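Local coordinates for paenibacillus xanthan lyase (Paenibacillus, PDB 6F2P), which cleaves the polysaccharide xanthan by a lyase reaction and is a calcium-binding, multidomain enzyme with polysaccharide lyase family 8 domains, at residues P782-D787 with G792-G797. Residues are numbered along the deposited sequence; the frame is centred on the assembly and turned at random.
Sequences PVVYND and GGKKLG. With CA (calcium ion), chain C.
The side chains of Lys794 and Asn786 run alongside each other in the same direction, on the sheet face they share with Val784 and Leu796. From the lysine backbone, CB rests 3.9 Å from Val784 CG1, CG comes 3.6 Å from Asn786 OD1, and CD passes Val784 CG1 at 4.0 Å. The chain is extended until its last torsion, where a bend (chi4 -61°) turns NZ back to donate to Asn786 OD1 at 2.6 Å, in the plane of the amide carbonyl. With an alanine in place of Lys794, CB would remain, but Asn786 OD1 would probably lose its NZ donor and Val784 CG1 the neighbouring CG and CD methylenes. Farther along the same face, Leu796 CD1 packs on Val784 CG2 at 3.6 Å and on Pro782 CB. On the other face, Lys795 NZ reaches the anti side of Asp787 OD2 in a 2.7 Å salt bridge, while Tyr785 presents its ring edge to Gly797 CA. Paired backbone hydrogen bonds join Val783 with Gly797 and Tyr785 with Lys795, and Asp787 N adds a bond to Gly793 O. This is an antiparallel beta hairpin at the edge of a sheet, bonded onward from Leu796 to Leu893; Lys794 O binds calcium at 2.4 Å, completing a site with Glu769, Glu771, Ser791 and Asp894.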
loop_
_atom_site.group_PDB
_atom_site.type_symbol
_atom_site.label_atom_id
_atom_site.label_comp_id
_atom_site.label_asym_id
_atom_site.label_seq_id
_atom_site.Cartn_x
_atom_site.Cartn_y
_atom_site.Cartn_z
ATOM N N PRO A 782 -21.658 -9.015 14.126
ATOM C CA PRO A 782 -23.044 -9.308 13.753
ATOM C C PRO A 782 -23.115 -10.425 12.716
ATOM O O PRO A 782 -22.134 -10.683 12.015
ATOM C CB PRO A 782 -23.509 -7.991 13.136
ATOM C CG PRO A 782 -22.275 -7.444 12.507
ATOM C CD PRO A 782 -21.127 -7.849 13.397
ATOM N N VAL A 783 -24.266 -11.085 12.629
ATOM C CA VAL A 783 -24.483 -12.131 11.636
ATOM C C VAL A 783 -25.749 -11.812 10.838
ATOM O O VAL A 783 -26.730 -11.313 11.396
ATOM C CB VAL A 783 -24.643 -13.513 12.307
ATOM C CG1 VAL A 783 -24.811 -14.607 11.262
ATOM C CG2 VAL A 783 -23.465 -13.803 13.215
ATOM N N VAL A 784 -25.722 -12.096 9.538
ATOM C CA VAL A 784 -26.891 -11.916 8.684
ATOM C C VAL A 784 -27.774 -13.164 8.698
ATOM O O VAL A 784 -27.292 -14.276 8.491
ATOM C CB VAL A 784 -26.480 -11.613 7.228
ATOM C CG1 VAL A 784 -27.693 -11.590 6.323
ATOM C CG2 VAL A 784 -25.721 -10.300 7.147
ATOM N N TYR A 785 -29.065 -12.978 8.948
ATOM C CA TYR A 785 -30.022 -14.074 8.866
ATOM C C TYR A 785 -31.025 -13.827 7.744
ATOM O O TYR A 785 -31.325 -12.679 7.409
ATOM C CB TYR A 785 -30.766 -14.224 10.185
ATOM C CG TYR A 785 -29.875 -14.521 11.363
ATOM C CD1 TYR A 785 -29.377 -15.799 11.572
ATOM C CD2 TYR A 785 -29.544 -13.528 12.276
ATOM C CE1 TYR A 785 -28.558 -16.083 12.659
ATOM C CE2 TYR A 785 -28.734 -13.799 13.367
ATOM C CZ TYR A 785 -28.241 -15.080 13.551
ATOM O OH TYR A 785 -27.428 -15.359 14.630
ATOM N N ASN A 786 -31.541 -14.900 7.158
ATOM C CA ASN A 786 -32.583 -14.762 6.147
ATOM C C ASN A 786 -33.971 -14.669 6.773
ATOM O O ASN A 786 -34.226 -15.237 7.844
ATOM C CB ASN A 786 -32.518 -15.903 5.136
ATOM C CG ASN A 786 -31.192 -15.954 4.413
ATOM O OD1 ASN A 786 -30.613 -14.917 4.082
ATOM N ND2 ASN A 786 -30.693 -17.164 4.176
ATOM N N ASP A 787 -34.857 -13.945 6.093
ATOM C CA ASP A 787 -36.185 -13.643 6.612
ATOM C C ASP A 787 -37.011 -13.010 5.499
ATOM O O ASP A 787 -36.716 -11.900 5.054
ATOM C CB ASP A 787 -36.076 -12.692 7.811
ATOM C CG ASP A 787 -37.399 -12.507 8.549
ATOM O OD1 ASP A 787 -38.470 -12.634 7.920
ATOM O OD2 ASP A 787 -37.364 -12.222 9.770
ATOM N N GLY A 792 -35.121 -6.880 1.479
ATOM C CA GLY A 792 -34.029 -7.572 0.823
ATOM C C GLY A 792 -33.939 -9.030 1.234
ATOM O O GLY A 792 -33.022 -9.748 0.829
ATOM N N GLY A 793 -34.890 -9.468 2.051
ATOM C CA GLY A 793 -34.940 -10.849 2.495
ATOM C C GLY A 793 -33.863 -11.183 3.506
ATOM O O GLY A 793 -33.635 -12.352 3.812
ATOM N N LYS A 794 -33.195 -10.158 4.025
ATOM C CA LYS A 794 -32.128 -10.364 4.997
ATOM C C LYS A 794 -32.175 -9.329 6.109
ATOM O O LYS A 794 -32.524 -8.173 5.886
ATOM C CB LYS A 794 -30.758 -10.327 4.313
ATOM C CG LYS A 794 -30.522 -11.441 3.300
ATOM C CD LYS A 794 -29.160 -11.306 2.639
ATOM C CE LYS A 794 -28.895 -12.465 1.691
ATOM N NZ LYS A 794 -28.909 -13.772 2.408
ATOM N N LYS A 795 -31.826 -9.755 7.314
ATOM C CA LYS A 795 -31.702 -8.838 8.436
ATOM C C LYS A 795 -30.326 -9.029 9.091
ATOM O O LYS A 795 -29.689 -10.069 8.915
ATOM C CB LYS A 795 -32.830 -9.074 9.441
ATOM C CG LYS A 795 -32.841 -10.473 10.024
ATOM C CD LYS A 795 -34.143 -10.799 10.740
ATOM C CE LYS A 795 -34.090 -12.209 11.316
ATOM N NZ LYS A 795 -35.439 -12.782 11.533
ATOM N N LEU A 796 -29.864 -8.023 9.827
ATOM C CA LEU A 796 -28.565 -8.103 10.492
ATOM C C LEU A 796 -28.740 -8.260 11.994
ATOM O O LEU A 796 -29.242 -7.355 12.670
ATOM C CB LEU A 796 -27.706 -6.868 10.192
ATOM C CG LEU A 796 -26.255 -6.989 10.666
ATOM C CD1 LEU A 796 -25.604 -8.176 9.994
ATOM C CD2 LEU A 796 -25.454 -5.723 10.413
ATOM N N GLY A 797 -28.326 -9.413 12.511
ATOM C CA GLY A 797 -28.466 -9.712 13.923
ATOM C C GLY A 797 -27.244 -9.266 14.684
ATOM O O GLY A 797 -26.170 -9.837 14.530
HETATM CA CA CA C . -32.397 -5.966 4.869
#